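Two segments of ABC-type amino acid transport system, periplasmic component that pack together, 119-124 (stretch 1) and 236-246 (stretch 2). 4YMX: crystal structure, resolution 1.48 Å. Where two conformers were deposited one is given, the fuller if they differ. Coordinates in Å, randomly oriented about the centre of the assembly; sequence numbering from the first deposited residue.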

ATOM      1  N   PHE A 119      -5.245 -14.752  -0.905  1.00  8.16           N
ATOM      2  CA  PHE A 119      -4.873 -13.683  -1.829  1.00  6.41           C
ATOM      3  C   PHE A 119      -5.135 -14.029  -3.282  1.00  6.90           C
ATOM      4  O   PHE A 119      -4.973 -15.176  -3.719  1.00  7.55           O
ATOM      5  N   SER A 120      -5.529 -13.007  -4.031  1.00  4.97           N
ATOM      6  CA  SER A 120      -5.639 -13.107  -5.476  1.00  5.02           C
ATOM      7  C   SER A 120      -4.269 -13.202  -6.121  1.00  7.23           C
ATOM      8  O   SER A 120      -3.230 -13.083  -5.463  1.00  7.71           O
ATOM      9  N   ASP A 121      -4.282 -13.398  -7.431  1.00  6.51           N
ATOM     10  CA  ASP A 121      -3.085 -13.218  -8.231  1.00  7.75           C
ATOM     11  C   ASP A 121      -2.570 -11.797  -8.033  1.00  6.37           C
ATOM     12  O   ASP A 121      -3.343 -10.881  -7.716  1.00  6.64           O
ATOM     13  N   LEU A 122      -1.268 -11.606  -8.212  1.00  7.26           N
ATOM     14  CA  LEU A 122      -0.696 -10.261  -8.146  1.00  8.46           C
ATOM     15  C   LEU A 122      -1.289  -9.372  -9.238  1.00  7.22           C
ATOM     16  O   LEU A 122      -1.530  -9.829 -10.365  1.00 10.72           O
ATOM     17  N   TYR A 123      -1.526  -8.103  -8.912  1.00  5.62           N
ATOM     18  CA  TYR A 123      -2.018  -7.156  -9.913  1.00  6.46           C
ATOM     19  C   TYR A 123      -1.065  -5.971 -10.132  1.00  5.93           C
ATOM     20  O   TYR A 123      -1.304  -5.136 -11.010  1.00  8.14           O
ATOM     21  N   TYR A 124      -0.002  -5.883  -9.331  1.00  5.58           N
ATOM     22  CA  TYR A 124       1.030  -4.874  -9.549  1.00  6.17           C
ATOM     23  C   TYR A 124       2.294  -5.242  -8.792  1.00  4.81           C
ATOM     24  O   TYR A 124       2.222  -5.886  -7.756  1.00  7.21           O
ATOM     25  N   VAL A 236     -13.999 -14.743  -8.491  1.00  8.98           N
ATOM     26  CA  VAL A 236     -14.443 -13.546  -9.200  1.00  8.01           C
ATOM     27  C   VAL A 236     -13.334 -12.493  -9.266  1.00  6.69           C
ATOM     28  O   VAL A 236     -13.109 -11.900 -10.324  1.00  8.98           O
ATOM     29  N   VAL A 237     -12.642 -12.269  -8.154  1.00  6.82           N
ATOM     30  CA  VAL A 237     -11.561 -11.289  -8.132  1.00  6.34           C
ATOM     31  C   VAL A 237     -10.476 -11.669  -9.137  1.00  8.58           C
ATOM     32  O   VAL A 237     -10.011 -10.822  -9.914  1.00  7.67           O
ATOM     33  N   ASN A 238     -10.079 -12.911  -9.146  1.00  7.46           N
ATOM     34  CA  ASN A 238      -9.067 -13.356 -10.072  1.00  8.19           C
ATOM     35  C   ASN A 238      -9.512 -13.251 -11.507  1.00  9.98           C
ATOM     36  O   ASN A 238      -8.741 -12.888 -12.320  1.00  8.74           O
ATOM     37  N   GLU A 239     -10.772 -13.556 -11.772  1.00  8.29           N
ATOM     38  CA  GLU A 239     -11.327 -13.385 -13.115  1.00  6.36           C
ATOM     39  C   GLU A 239     -11.309 -11.921 -13.552  1.00  9.05           C
ATOM     40  O   GLU A 239     -10.985 -11.609 -14.697  1.00  8.22           O
ATOM     41  N   VAL A 240     -11.667 -11.019 -12.645  1.00  8.89           N
ATOM     42  CA  VAL A 240     -11.711  -9.594 -12.977  1.00  6.57           C
ATOM     43  C   VAL A 240     -10.313  -9.049 -13.247  1.00  8.42           C
ATOM     44  O   VAL A 240     -10.112  -8.306 -14.209  1.00  7.84           O
ATOM     45  N   ILE A 241      -9.347  -9.428 -12.413  1.00  8.02           N
ATOM     46  CA  ILE A 241      -7.963  -9.013 -12.644  1.00  6.64           C
ATOM     47  C   ILE A 241      -7.480  -9.520 -14.001  1.00  7.52           C
ATOM     48  O   ILE A 241      -6.889  -8.768 -14.774  1.00  7.53           O
ATOM     49  N   LYS A 242      -7.752 -10.785 -14.301  1.00  7.13           N
ATOM     50  CA  LYS A 242      -7.370 -11.337 -15.600  1.00  7.51           C
ATOM     51  C   LYS A 242      -8.053 -10.594 -16.742  1.00  9.15           C
ATOM     52  O   LYS A 242      -7.409 -10.246 -17.739  1.00  8.33           O
ATOM     53  N   GLU A 243      -9.350 -10.333 -16.622  0.69  8.58           N
ATOM     54  CA  GLU A 243     -10.047  -9.647 -17.706  0.69  7.18           C
ATOM     55  C   GLU A 243      -9.590  -8.196 -17.875  0.69  6.45           C
ATOM     56  O   GLU A 243      -9.507  -7.700 -18.998  0.69  8.13           O
ATOM     57  N   LEU A 244      -9.275  -7.520 -16.774  1.00  6.39           N
ATOM     58  CA  LEU A 244      -8.693  -6.182 -16.878  1.00  4.15           C
ATOM     59  C   LEU A 244      -7.417  -6.235 -17.711  1.00  8.08           C
ATOM     60  O   LEU A 244      -7.230  -5.446 -18.642  1.00  7.43           O
ATOM     61  N   LYS A 245      -6.551  -7.186 -17.390  1.00  6.51           N
ATOM     62  CA  LYS A 245      -5.279  -7.313 -18.095  1.00  6.43           C
ATOM     63  C   LYS A 245      -5.465  -7.683 -19.560  1.00  4.89           C
ATOM     64  O   LYS A 245      -4.807  -7.124 -20.443  1.00  7.32           O
ATOM     65  N   GLN A 246      -6.376  -8.605 -19.825  1.00  4.87           N
ATOM     66  CA  GLN A 246      -6.508  -9.147 -21.172  1.00  4.15           C
ATOM     67  C   GLN A 246      -7.349  -8.279 -22.098  1.00  6.55           C
ATOM     68  O   GLN A 246      -7.273  -8.433 -23.312  1.00  6.21           O
TER

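A helix can dock beside an extended segment by using its polar side chains to hydrogen-bond backbone groups of that segment, while its aliphatic residues fill the space between. The contact between residues 119-124 and helix 236-246 is a compact example: the two run nearly parallel, at 13°, and bury 338 Å² in all.

Asn238 does most of the polar work. Its CA-to-CB bond points sideways, but chi1 of -82° (m) and chi2 of -27° bring the amide end nearer the 119-124 segment, where OD1 accepts a nearly straight hydrogen bond from Asp121 N (2.8 Å, 167°). The same amide is used at its other atom: ND2 donates to water 1 (3.0 Å), which in turn donates to Phe119 O (2.7 Å). Asp121, an m rotamer pointing toward the helix, places OD2 3.4 Å from Asn238 OD1; both are acceptors, so no bond joins them. Instead water 2 donates to Asp121 OD2 and to Asn238 O, each at 2.8 Å, linking carboxylate to helix backbone.

One turn on, Ile241 supplies the apolar filling. Pointing toward the 119-124 segment in the mt rotamer, it extends CD1 to 3.6 Å from Ser120 OG and lays CG2 4.1 Å from Tyr123 CB. Ser120 also points inward, its CB 3.8 Å from Val237 CG1; its p rotamer (chi1 74°) places OG by the carbonyl of the next residue, Asp121 O, a 2.8 Å hydrogen bond within the same stretch. Tyr123, also p, starts sideways and then leads its ring away, and Ile241 CD1 lies oblique to that ring.

A further turn along, Lys245 spans the remaining distance. With chi1 m and chi2 to chi4 all t, its chain is extended, and NZ donates to Leu122 O at 3.1 Å. Leu122 itself points away, contributing its carbonyl to this bond.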

ATOM      1  CB  PHE A 119      -3.399 -13.306  -1.672  1.00  6.95           C
ATOM      2  CG  PHE A 119      -3.103 -12.541  -0.423  1.00  7.48           C
ATOM      3  CD1 PHE A 119      -3.230 -11.158  -0.391  1.00  8.29           C
ATOM      4  CD2 PHE A 119      -2.695 -13.203   0.724  1.00  9.46           C
ATOM      5  CE1 PHE A 119      -2.952 -10.446   0.775  1.00  9.06           C
ATOM      6  CE2 PHE A 119      -2.416 -12.503   1.887  1.00 10.59           C
ATOM      7  CZ  PHE A 119      -2.548 -11.118   1.912  1.00  8.77           C
ATOM      8  CB  SER A 120      -6.350 -11.866  -6.011  1.00  6.16           C
ATOM      9  OG  SER A 120      -5.470 -10.743  -5.962  1.00  6.21           O
ATOM     10  CB  ASP A 121      -3.408 -13.446  -9.709  1.00  8.85           C
ATOM     11  CG  ASP A 121      -3.818 -14.876 -10.006  1.00 12.12           C
ATOM     12  OD1 ASP A 121      -3.182 -15.802  -9.464  1.00 16.93           O
ATOM     13  OD2 ASP A 121      -4.761 -15.068 -10.801  1.00 18.09           O
ATOM     14  CB  LEU A 122       0.825 -10.302  -8.305  1.00  8.76           C
ATOM     15  CG  LEU A 122       1.638 -10.954  -7.194  1.00 11.81           C
ATOM     16  CD1 LEU A 122       3.068 -11.119  -7.649  1.00 17.38           C
ATOM     17  CD2 LEU A 122       1.590 -10.106  -5.940  1.00 12.86           C
ATOM     18  CB  TYR A 123      -3.434  -6.660  -9.578  1.00  4.67           C
ATOM     19  CG  TYR A 123      -3.515  -5.862  -8.300  1.00  4.11           C
ATOM     20  CD1 TYR A 123      -3.138  -4.522  -8.268  1.00  6.24           C
ATOM     21  CD2 TYR A 123      -3.966  -6.444  -7.120  1.00  5.71           C
ATOM     22  CE1 TYR A 123      -3.197  -3.794  -7.098  1.00  5.54           C
ATOM     23  CE2 TYR A 123      -4.037  -5.706  -5.943  1.00  5.75           C
ATOM     24  CZ  TYR A 123      -3.648  -4.386  -5.945  1.00  5.76           C
ATOM     25  OH  TYR A 123      -3.699  -3.653  -4.783  1.00  7.08           O
ATOM     26  CB  TYR A 124       0.532  -3.478  -9.141  1.00  6.99           C
ATOM     27  CG  TYR A 124       1.171  -2.366  -9.954  1.00 10.41           C
ATOM     28  CD1 TYR A 124       0.969  -2.284 -11.321  1.00 10.70           C
ATOM     29  CD2 TYR A 124       1.974  -1.410  -9.357  1.00 10.51           C
ATOM     30  CE1 TYR A 124       1.552  -1.280 -12.080  1.00 11.48           C
ATOM     31  CE2 TYR A 124       2.575  -0.404 -10.108  1.00  9.15           C
ATOM     32  CZ  TYR A 124       2.351  -0.343 -11.467  1.00 12.23           C
ATOM     33  OH  TYR A 124       2.933   0.648 -12.235  1.00 14.33           O
ATOM     34  CB  VAL A 236     -15.722 -12.937  -8.577  1.00  8.66           C
ATOM     35  CG1 VAL A 236     -16.031 -11.584  -9.198  1.00 15.73           C
ATOM     36  CG2 VAL A 236     -16.915 -13.895  -8.746  1.00 10.94           C
ATOM     37  CB  VAL A 237     -10.965 -11.111  -6.713  1.00  4.89           C
ATOM     38  CG1 VAL A 237      -9.690 -10.262  -6.757  1.00  6.01           C
ATOM     39  CG2 VAL A 237     -11.985 -10.466  -5.800  1.00  6.80           C
ATOM     40  CB  ASN A 238      -8.616 -14.782  -9.765  1.00 20.00           C
ATOM     41  CG  ASN A 238      -7.605 -14.845  -8.670  1.00 20.00           C
ATOM     42  OD1 ASN A 238      -6.873 -13.928  -8.444  1.00 20.00           O
ATOM     43  ND2 ASN A 238      -7.553 -15.956  -8.035  1.00 20.00           N
ATOM     44  CB  GLU A 239     -12.758 -13.938 -13.189  1.00 10.90           C
ATOM     45  CG  GLU A 239     -12.872 -15.458 -13.087  1.00 28.32           C
ATOM     46  CD  GLU A 239     -14.315 -15.939 -13.038  1.00 45.00           C
ATOM     47  OE1 GLU A 239     -15.192 -15.272 -13.629  1.00 47.06           O
ATOM     48  OE2 GLU A 239     -14.575 -16.982 -12.401  1.00 49.42           O
ATOM     49  CB  VAL A 240     -12.411  -8.779 -11.862  1.00  7.06           C
ATOM     50  CG1 VAL A 240     -12.191  -7.285 -12.061  1.00  8.24           C
ATOM     51  CG2 VAL A 240     -13.899  -9.122 -11.828  1.00  7.75           C
ATOM     52  CB  ILE A 241      -7.019  -9.491 -11.533  1.00  5.13           C
ATOM     53  CG1 ILE A 241      -7.385  -8.799 -10.220  1.00  7.70           C
ATOM     54  CG2 ILE A 241      -5.558  -9.208 -11.909  1.00  7.90           C
ATOM     55  CD1 ILE A 241      -6.675  -9.380  -9.014  1.00 11.01           C
ATOM     56  CB  LYS A 242      -7.674 -12.838 -15.656  1.00  8.83           C
ATOM     57  CG  LYS A 242      -6.495 -13.708 -15.256  1.00 22.00           C
ATOM     58  CD  LYS A 242      -6.698 -15.157 -15.690  1.00 35.92           C
ATOM     59  CE  LYS A 242      -5.479 -16.017 -15.369  1.00 46.28           C
ATOM     60  NZ  LYS A 242      -4.341 -15.781 -16.304  1.00 52.02           N
ATOM     61  CB  GLU A 243     -11.567  -9.750 -17.544  0.69 11.40           C
ATOM     62  CG  GLU A 243     -12.380  -9.039 -18.622  0.69 13.18           C
ATOM     63  CD  GLU A 243     -12.183  -9.603 -20.029  0.69 11.62           C
ATOM     64  OE1 GLU A 243     -12.718  -8.982 -20.966  0.69 13.45           O
ATOM     65  OE2 GLU A 243     -11.515 -10.652 -20.204  0.69 11.38           O
ATOM     66  CB  LEU A 244      -8.379  -5.610 -15.487  1.00  5.85           C
ATOM     67  CG  LEU A 244      -9.570  -5.161 -14.644  1.00  8.88           C
ATOM     68  CD1 LEU A 244      -9.098  -4.785 -13.241  1.00 11.47           C
ATOM     69  CD2 LEU A 244     -10.303  -4.000 -15.304  1.00 12.45           C
ATOM     70  CB  LYS A 245      -4.378  -8.344 -17.410  1.00  7.34           C
ATOM     71  CG  LYS A 245      -3.799  -7.888 -16.067  1.00  7.43           C
ATOM     72  CD  LYS A 245      -3.029  -9.028 -15.433  1.00 10.56           C
ATOM     73  CE  LYS A 245      -2.373  -8.602 -14.130  1.00 18.70           C
ATOM     74  NZ  LYS A 245      -1.830  -9.792 -13.405  1.00 22.22           N
ATOM     75  CB  GLN A 246      -7.054 -10.573 -21.087  1.00  6.29           C
ATOM     76  CG  GLN A 246      -6.070 -11.522 -20.401  1.00  7.96           C
ATOM     77  CD  GLN A 246      -6.661 -12.884 -20.104  1.00 11.88           C
ATOM     78  OE1 GLN A 246      -7.862 -13.099 -20.249  1.00 13.69           O
ATOM     79  NE2 GLN A 246      -5.804 -13.823 -19.706  1.00 24.79           N
TER
HETATM   80  O   HOH W   1      -5.484 -16.661  -5.974  1.00 11.32           O
HETATM   81  O   HOH W   2      -5.926 -12.840 -11.932  1.00 15.22           O